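Local coordinates for protein acetyltransferase, GNAT family (Bacillus anthracis str. Sterne, PDB 3FBU) that probably transfers an acetyl group from acetyl-coenzyme A to an acceptor substrate, as a member of the GNAT acetyltransferase family, at residues Ala5-Ile10 with Lys97-Ala103; Tyr132-Glu136 with Glu159-Ala163. One frame throughout, in Å; residues are numbered along the deposited sequence.

In the fold
Contact 1 (Ala5-Ile10 with Lys97-Ala103) and contact 2 (Tyr132-Glu136 with Glu159-Ala163) join two helices to opposite wings of one mixed sheet, and between them they hold two different parts of coenzyme A. Their centres lie about 18 Å apart. Contact 1 supplies backbone amides and Ser101 to the pyrophosphate, whereas Arg133 of contact 2 reaches the 3'-phosphate on the ribose. They meet directly through Val134, whose CG2 is 3.7 Å from Ser101 OG and 4.1 Å from Ala100 CB. The same CG2 lies 3.8 Å from O3A, the bridging oxygen of the pyrophosphate, so this junction lines the cofactor site.

Contact 1. Residues Ala5-Ile10 with Lys97-Ala103; sequences AERLLI and KGYASEA. With COA (coenzyme A), chain C.
Arg7 and Glu102 meet beside the pyrophosphate-binding turn of the GNAT fold, where Gly98 and Ala100 occupy the Gly-x-Gly/Ala part of the family's acetyl-CoA motif and Gly98 is the N-cap of helix 99-114. The Glu102 carboxylate is divided between two sites on one residue. Its OE2 takes the backbone N of Arg7 at 2.7 Å through the syn lone pair, in an almost straight bond (174°). In a side-on salt bridge, Glu102 OE1 receives Arg7 NE, also syn and also at 2.7 Å, and Arg7 NH2 at 2.9 Å, which approaches nearly along the C-O bond. Glu102 stretches from the helix to the turn before strand 8-10 because its chain is extended and CG is turned opposite the backbone N (chi1 175°). Guanidinium and carboxylate are nearly coplanar, 16° apart. The far end of the guanidinium straddles Lys97 O, which accepts from Arg7 NH1 and NH2, each at 3.1 Å and from the same face of the carbonyl plane. Over one guanidinium face lies Tyr99 CE1, 3.5 Å from Arg7 CZ, with the ring tilted rather than stacked. Next to this polar cluster, Leu8 CD1 and Ile10 CD1 pack on Ala103, and Leu8 touches Val61 of strand 58-63. The peptide that Arg7 grips by its carbonyl is also the one whose NH, on Gly98, donates to O1A of coenzyme A at 2.9 Å. Arg7 is thus a second-shell residue that probably helps to orient this peptide and may polarise its NH toward the pyrophosphate, its own charge probably offset by Glu102.

Contact 2. Residues Tyr132-Glu136 with Glu159-Ala163; sequences YRVME and EYYYA. With COA (coenzyme A), chain C.
Tyr162 projects from its strand onto one side of helix 129-137, resting against Met135, Tyr132 and Glu136 in turn. Its CG lies anti to the carbonyl carbon (chi1 -80°), which carries the ring toward the helix. Tyr162 CB lies 3.8 Å from Met135 SD, and the sulfur comes closer still to Tyr162 CD1, at 3.3 Å, in an oblique Met-aromatic contact. Nearer the helix backbone, Met135 CB sits over the ring face, 3.8 Å from Tyr162 CD2, a CH-pi contact. Farther out, the helix meets the same side of the ring obliquely at both margins: Tyr162 CE1 is 3.8 Å from Tyr132 CB, and Tyr162 CE2 is as far from Glu136 CG. At the tip, Tyr162 OH donates to Glu136 OE2 over 3.2 Å, meeting it from above the carboxylate plane (39° out of it). Arg142 NE is the stronger partner of this hydroxyl, which thus has two polar partners. The other carboxylate oxygen, OE1, forms a salt bridge with Arg133 NH1 through its anti lone pair, and Arg133 NH2 in turn donates to O7A of coenzyme A at 2.8 Å. Two residues back along the strand, Tyr160 points its CE2 edge at the face of Tyr132, T-shaped, with centroids 5.5 Å apart and planes at 83°. Arg142 makes cation-pi contacts with both rings. The whole arrangement seats helix 129-137 on the sheet: strand 155-165 runs between strands 119-124 and 141-152, the latter carrying Arg142, while Met135 also touches Trp88 of strand 83-90, two strands away across the sheet.

Contact 1. Residues Ala5-Ile10 with Lys97-Ala103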
loop_
_atom_site.group_PDB
_atom_site.type_symbol
_atom_site.label_atom_id
_atom_site.label_comp_id
_atom_site.label_asym_id
_atom_site.label_seq_id
_atom_site.Cartn_x
_atom_site.Cartn_y
_atom_site.Cartn_z
ATOM N N ALA A 5 3.429 17.094 18.965
ATOM C CA ALA A 5 2.117 16.761 18.421
ATOM C C ALA A 5 1.330 15.928 19.457
ATOM O O ALA A 5 1.727 15.819 20.617
ATOM C CB ALA A 5 2.257 16.015 17.086
ATOM N N GLU A 6 0.213 15.360 19.031
ATOM C CA GLU A 6 -0.606 14.486 19.872
ATOM C C GLU A 6 0.137 13.241 20.404
ATOM O O GLU A 6 0.202 13.028 21.612
ATOM C CB GLU A 6 -1.858 14.058 19.093
ATOM C CG GLU A 6 -2.924 15.157 19.036
ATOM C CD GLU A 6 -4.118 14.845 18.114
ATOM O OE1 GLU A 6 -4.094 13.823 17.371
ATOM O OE2 GLU A 6 -5.094 15.644 18.143
ATOM N N ARG A 7 0.693 12.436 19.498
ATOM C CA ARG A 7 1.323 11.162 19.847
ATOM C C ARG A 7 2.851 11.160 19.672
ATOM O O ARG A 7 3.521 10.177 20.033
ATOM C CB ARG A 7 0.760 10.053 18.976
ATOM C CG ARG A 7 -0.759 9.867 19.066
ATOM C CD ARG A 7 -1.193 8.801 18.093
ATOM N NE ARG A 7 -0.990 9.266 16.718
ATOM C CZ ARG A 7 -1.154 8.519 15.636
ATOM N NH1 ARG A 7 -1.532 7.248 15.730
ATOM N NH2 ARG A 7 -0.921 9.050 14.441
ATOM N N LEU A 8 3.406 12.231 19.104
ATOM C CA LEU A 8 4.831 12.260 18.762
ATOM C C LEU A 8 5.421 13.630 18.945
ATOM O O LEU A 8 4.710 14.638 19.030
ATOM C CB LEU A 8 5.044 11.795 17.306
ATOM C CG LEU A 8 4.229 12.481 16.216
ATOM C CD1 LEU A 8 4.915 13.769 15.751
ATOM C CD2 LEU A 8 3.939 11.514 15.036
ATOM N N LEU A 9 6.744 13.666 18.994
ATOM C CA LEU A 9 7.478 14.904 18.988
ATOM C C LEU A 9 8.548 14.846 17.907
ATOM O O LEU A 9 8.957 13.769 17.486
ATOM C CB LEU A 9 8.119 15.190 20.341
ATOM C CG LEU A 9 9.159 14.249 20.945
ATOM C CD1 LEU A 9 10.580 14.451 20.354
ATOM C CD2 LEU A 9 9.185 14.497 22.482
ATOM N N ILE A 10 8.977 16.023 17.482
ATOM C CA ILE A 10 10.056 16.154 16.512
ATOM C C ILE A 10 11.135 16.959 17.194
ATOM O O ILE A 10 10.866 17.990 17.801
ATOM C CB ILE A 10 9.599 16.890 15.243
ATOM C CG1 ILE A 10 8.358 16.196 14.668
ATOM C CG2 ILE A 10 10.721 16.915 14.216
ATOM C CD1 ILE A 10 7.724 16.915 13.533
ATOM N N LYS A 97 -0.239 4.100 10.450
ATOM C CA LYS A 97 -0.844 4.535 11.700
ATOM C C LYS A 97 -1.019 6.056 11.745
ATOM O O LYS A 97 -1.518 6.596 12.722
ATOM C CB LYS A 97 -0.012 4.056 12.877
ATOM C CG LYS A 97 0.211 2.536 12.909
ATOM C CD LYS A 97 1.381 2.189 13.859
ATOM C CE LYS A 97 1.732 0.685 13.817
ATOM N NZ LYS A 97 0.520 -0.150 14.161
ATOM N N GLY A 98 -0.673 6.758 10.670
ATOM C CA GLY A 98 -0.850 8.201 10.657
ATOM C C GLY A 98 0.304 9.004 11.209
ATOM O O GLY A 98 0.194 10.221 11.366
ATOM N N TYR A 99 1.420 8.349 11.478
ATOM C CA TYR A 99 2.553 9.044 12.073
ATOM C C TYR A 99 3.171 10.070 11.121
ATOM O O TYR A 99 3.474 11.177 11.550
ATOM C CB TYR A 99 3.614 8.063 12.547
ATOM C CG TYR A 99 3.169 7.201 13.733
ATOM C CD1 TYR A 99 2.381 7.718 14.748
ATOM C CD2 TYR A 99 3.581 5.890 13.834
ATOM C CE1 TYR A 99 2.004 6.927 15.839
ATOM C CE2 TYR A 99 3.228 5.104 14.909
ATOM C CZ TYR A 99 2.430 5.624 15.904
ATOM O OH TYR A 99 2.056 4.829 16.964
ATOM N N ALA A 100 3.402 9.677 9.870
ATOM C CA ALA A 100 4.036 10.611 8.910
ATOM C C ALA A 100 3.144 11.824 8.753
ATOM O O ALA A 100 3.620 12.954 8.794
ATOM C CB ALA A 100 4.333 9.964 7.572
ATOM N N SER A 101 1.841 11.604 8.581
ATOM C CA SER A 101 0.944 12.746 8.366
ATOM C C SER A 101 0.860 13.641 9.592
ATOM O O SER A 101 0.860 14.866 9.463
ATOM C CB SER A 101 -0.459 12.287 7.950
ATOM O OG SER A 101 -0.364 11.417 6.819
ATOM N N GLU A 102 0.834 13.037 10.773
ATOM C CA GLU A 102 0.805 13.798 12.028
ATOM C C GLU A 102 2.067 14.637 12.172
ATOM O O GLU A 102 1.987 15.814 12.477
ATOM C CB GLU A 102 0.599 12.862 13.254
ATOM C CG GLU A 102 0.680 13.598 14.580
ATOM C CD GLU A 102 0.405 12.696 15.809
ATOM O OE1 GLU A 102 -0.177 11.617 15.642
ATOM O OE2 GLU A 102 0.810 13.077 16.917
ATOM N N ALA A 103 3.231 14.033 11.901
ATOM C CA ALA A 103 4.498 14.743 12.017
ATOM C C ALA A 103 4.609 15.855 10.977
ATOM O O ALA A 103 5.069 16.961 11.293
ATOM C CB ALA A 103 5.662 13.776 11.885
HETATM N N1A COA C . -1.780 2.235 -1.766
HETATM C C2A COA C . -2.656 3.254 -1.495
HETATM N N3A COA C . -2.590 3.921 -0.301
HETATM C C4A COA C . -1.638 3.563 0.603
HETATM C C5A COA C . -0.741 2.539 0.347
HETATM C C6A COA C . -0.802 1.872 -0.874
HETATM N N6A COA C . 0.062 0.899 -1.174
HETATM N N7A COA C . 0.062 2.422 1.413
HETATM C C8A COA C . -0.302 3.328 2.343
HETATM N N9A COA C . -1.366 4.040 1.850
HETATM C C1B COA C . -2.023 5.224 2.416
HETATM C C2B COA C . -2.588 4.991 3.819
HETATM O O2B COA C . -3.868 4.371 3.785
HETATM C C3B COA C . -2.617 6.419 4.320
HETATM O O3B COA C . -3.775 7.091 3.849
HETATM P P3B COA C . -5.165 7.171 4.676
HETATM O O7A COA C . -6.069 8.204 4.086
HETATM O O8A COA C . -5.783 5.797 4.648
HETATM O O9A COA C . -4.795 7.564 6.090
HETATM C C4B COA C . -1.368 7.050 3.685
HETATM O O4B COA C . -1.092 6.292 2.539
HETATM C C5B COA C . -0.150 7.012 4.600
HETATM O O5B COA C . -0.393 7.917 5.660
HETATM P P1A COA C . 0.419 7.804 7.033
HETATM O O1A COA C . -0.117 6.628 7.832
HETATM O O2A COA C . 0.344 9.091 7.755
HETATM O O3A COA C . 1.916 7.564 6.502
HETATM P P2A COA C . 3.010 6.560 7.133
HETATM O O4A COA C . 3.182 6.878 8.598
HETATM O O5A COA C . 2.606 5.119 6.804
HETATM O O6A COA C . 4.314 6.983 6.276
HETATM C CBP COA C . 5.668 7.240 4.326
HETATM C CCP COA C . 4.250 7.303 4.895
HETATM C CDP COA C . 6.515 8.159 5.224
HETATM C CEP COA C . 5.524 7.745 2.889
HETATM C CAP COA C . 6.187 5.778 4.361
HETATM O OAP COA C . 5.451 4.945 3.478
HETATM C C9P COA C . 7.622 5.654 3.949
HETATM O O9P COA C . 8.620 5.971 4.840
HETATM N N8P COA C . 7.932 5.327 2.691
HETATM C C7P COA C . 9.309 5.028 2.300
HETATM C C6P COA C . 10.176 6.267 2.164
HETATM C C5P COA C . 9.643 7.213 1.089
HETATM O O5P COA C . 9.387 6.834 -0.076
HETATM N N4P COA C . 9.513 8.468 1.468
HETATM C C3P COA C . 8.892 9.473 0.595
HETATM C C2P COA C . 9.820 10.053 -0.448
HETATM S S1P COA C . 9.012 11.421 -1.335
#

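Contact 2. Residues Tyr132-Glu136 with Glu159-Ala163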
loop_
_atom_site.group_PDB
_atom_site.type_symbol
_atom_site.label_atom_id
_atom_site.label_comp_id
_atom_site.label_asym_id
_atom_site.label_seq_id
_atom_site.Cartn_x
_atom_site.Cartn_y
_atom_site.Cartn_z
ATOM N N TYR A 132 2.389 10.564 -1.717
ATOM C CA TYR A 132 1.496 11.636 -2.133
ATOM C C TYR A 132 0.204 11.639 -1.341
ATOM O O TYR A 132 -0.397 12.697 -1.189
ATOM C CB TYR A 132 1.330 11.745 -3.647
ATOM C CG TYR A 132 0.490 10.694 -4.301
ATOM C CD1 TYR A 132 -0.895 10.744 -4.203
ATOM C CD2 TYR A 132 1.064 9.689 -5.072
ATOM C CE1 TYR A 132 -1.685 9.803 -4.836
ATOM C CE2 TYR A 132 0.277 8.744 -5.702
ATOM C CZ TYR A 132 -1.100 8.825 -5.580
ATOM O OH TYR A 132 -1.924 7.889 -6.179
ATOM N N ARG A 133 -0.169 10.496 -0.738
ATOM C CA ARG A 133 -1.294 10.519 0.177
ATOM C C ARG A 133 -1.013 11.334 1.427
ATOM O O ARG A 133 -1.877 12.065 1.880
ATOM C CB ARG A 133 -1.795 9.111 0.493
ATOM C CG ARG A 133 -2.681 8.547 -0.617
ATOM C CD ARG A 133 -4.005 9.332 -0.734
ATOM N NE ARG A 133 -4.757 9.347 0.521
ATOM C CZ ARG A 133 -5.507 10.348 0.991
ATOM N NH1 ARG A 133 -5.589 11.510 0.369
ATOM N NH2 ARG A 133 -6.152 10.202 2.142
ATOM N N VAL A 134 0.194 11.261 1.971
ATOM C CA VAL A 134 0.540 12.158 3.072
ATOM C C VAL A 134 0.392 13.623 2.629
ATOM O O VAL A 134 -0.186 14.457 3.333
ATOM C CB VAL A 134 1.938 11.902 3.580
ATOM C CG1 VAL A 134 2.314 12.976 4.621
ATOM C CG2 VAL A 134 2.046 10.507 4.160
ATOM N N MET A 135 0.899 13.933 1.438
ATOM C CA MET A 135 0.846 15.311 0.939
ATOM C C MET A 135 -0.594 15.818 0.897
ATOM O O MET A 135 -0.891 16.927 1.362
ATOM C CB MET A 135 1.495 15.415 -0.454
ATOM C CG MET A 135 3.008 15.093 -0.464
ATOM S SD MET A 135 3.761 14.982 -2.126
ATOM C CE MET A 135 5.246 14.179 -1.585
ATOM N N GLU A 136 -1.486 14.987 0.385
ATOM C CA GLU A 136 -2.888 15.364 0.275
ATOM C C GLU A 136 -3.538 15.523 1.652
ATOM O O GLU A 136 -4.228 16.508 1.905
ATOM C CB GLU A 136 -3.635 14.301 -0.537
ATOM C CG GLU A 136 -3.183 14.275 -2.022
ATOM C CD GLU A 136 -3.870 13.236 -2.888
ATOM O OE1 GLU A 136 -4.454 12.249 -2.356
ATOM O OE2 GLU A 136 -3.733 13.385 -4.131
ATOM N N GLU A 159 7.801 12.926 -11.730
ATOM C CA GLU A 159 7.697 13.515 -10.413
ATOM C C GLU A 159 6.371 14.238 -10.306
ATOM O O GLU A 159 6.030 15.003 -11.206
ATOM C CB GLU A 159 8.854 14.494 -10.235
ATOM C CG GLU A 159 8.988 15.160 -8.946
ATOM C CD GLU A 159 10.222 16.067 -8.918
ATOM O OE1 GLU A 159 10.921 16.165 -9.956
ATOM O OE2 GLU A 159 10.515 16.634 -7.859
ATOM N N TYR A 160 5.650 14.023 -9.207
ATOM C CA TYR A 160 4.566 14.935 -8.811
ATOM C C TYR A 160 5.133 16.015 -7.930
ATOM O O TYR A 160 5.999 15.747 -7.102
ATOM C CB TYR A 160 3.517 14.216 -7.978
ATOM C CG TYR A 160 2.553 13.295 -8.694
ATOM C CD1 TYR A 160 2.143 13.520 -9.992
ATOM C CD2 TYR A 160 1.987 12.228 -8.004
ATOM C CE1 TYR A 160 1.227 12.672 -10.614
ATOM C CE2 TYR A 160 1.066 11.407 -8.596
ATOM C CZ TYR A 160 0.698 11.618 -9.900
ATOM O OH TYR A 160 -0.227 10.775 -10.473
ATOM N N TYR A 161 4.604 17.227 -8.075
ATOM C CA TYR A 161 5.001 18.357 -7.280
ATOM C C TYR A 161 3.767 18.910 -6.555
ATOM O O TYR A 161 2.768 19.268 -7.189
ATOM C CB TYR A 161 5.543 19.398 -8.231
ATOM C CG TYR A 161 6.237 20.564 -7.645
ATOM C CD1 TYR A 161 7.617 20.712 -7.754
ATOM C CD2 TYR A 161 5.502 21.595 -7.017
ATOM C CE1 TYR A 161 8.237 21.848 -7.261
ATOM C CE2 TYR A 161 6.117 22.704 -6.523
ATOM C CZ TYR A 161 7.487 22.828 -6.654
ATOM O OH TYR A 161 8.060 23.976 -6.139
ATOM N N TYR A 162 3.865 18.945 -5.245
ATOM C CA TYR A 162 2.818 19.455 -4.366
ATOM C C TYR A 162 3.269 20.707 -3.644
ATOM O O TYR A 162 4.470 20.897 -3.391
ATOM C CB TYR A 162 2.459 18.388 -3.325
ATOM C CG TYR A 162 1.549 17.305 -3.817
ATOM C CD1 TYR A 162 2.030 16.299 -4.641
ATOM C CD2 TYR A 162 0.184 17.296 -3.498
ATOM C CE1 TYR A 162 1.208 15.313 -5.088
ATOM C CE2 TYR A 162 -0.641 16.294 -3.958
ATOM C CZ TYR A 162 -0.118 15.309 -4.759
ATOM O OH TYR A 162 -0.883 14.278 -5.260
ATOM N N ALA A 163 2.310 21.569 -3.275
ATOM C CA ALA A 163 2.627 22.789 -2.563
ATOM C C ALA A 163 1.494 23.196 -1.623
ATOM O O ALA A 163 0.314 22.880 -1.862
ATOM C CB ALA A 163 2.913 23.939 -3.537
HETATM N N1A COA C . -1.780 2.235 -1.766
HETATM C C2A COA C . -2.656 3.254 -1.495
HETATM N N3A COA C . -2.590 3.921 -0.301
HETATM C C4A COA C . -1.638 3.563 0.603
HETATM C C5A COA C . -0.741 2.539 0.347
HETATM C C6A COA C . -0.802 1.872 -0.874
HETATM N N6A COA C . 0.062 0.899 -1.174
HETATM N N7A COA C . 0.062 2.422 1.413
HETATM C C8A COA C . -0.302 3.328 2.343
HETATM N N9A COA C . -1.366 4.040 1.850
HETATM C C1B COA C . -2.023 5.224 2.416
HETATM C C2B COA C . -2.588 4.991 3.819
HETATM O O2B COA C . -3.868 4.371 3.785
HETATM C C3B COA C . -2.617 6.419 4.320
HETATM O O3B COA C . -3.775 7.091 3.849
HETATM P P3B COA C . -5.165 7.171 4.676
HETATM O O7A COA C . -6.069 8.204 4.086
HETATM O O8A COA C . -5.783 5.797 4.648
HETATM O O9A COA C . -4.795 7.564 6.090
HETATM C C4B COA C . -1.368 7.050 3.685
HETATM O O4B COA C . -1.092 6.292 2.539
HETATM C C5B COA C . -0.150 7.012 4.600
HETATM O O5B COA C . -0.393 7.917 5.660
HETATM P P1A COA C . 0.419 7.804 7.033
HETATM O O1A COA C . -0.117 6.628 7.832
HETATM O O2A COA C . 0.344 9.091 7.755
HETATM O O3A COA C . 1.916 7.564 6.502
HETATM P P2A COA C . 3.010 6.560 7.133
HETATM O O4A COA C . 3.182 6.878 8.598
HETATM O O5A COA C . 2.606 5.119 6.804
HETATM O O6A COA C . 4.314 6.983 6.276
HETATM C CBP COA C . 5.668 7.240 4.326
HETATM C CCP COA C . 4.250 7.303 4.895
HETATM C CDP COA C . 6.515 8.159 5.224
HETATM C CEP COA C . 5.524 7.745 2.889
HETATM C CAP COA C . 6.187 5.778 4.361
HETATM O OAP COA C . 5.451 4.945 3.478
HETATM C C9P COA C . 7.622 5.654 3.949
HETATM O O9P COA C . 8.620 5.971 4.840
HETATM N N8P COA C . 7.932 5.327 2.691
HETATM C C7P COA C . 9.309 5.028 2.300
HETATM C C6P COA C . 10.176 6.267 2.164
HETATM C C5P COA C . 9.643 7.213 1.089
HETATM O O5P COA C . 9.387 6.834 -0.076
HETATM N N4P COA C . 9.513 8.468 1.468
HETATM C C3P COA C . 8.892 9.473 0.595
HETATM C C2P COA C . 9.820 10.053 -0.448
HETATM S S1P COA C . 9.012 11.421 -1.335
#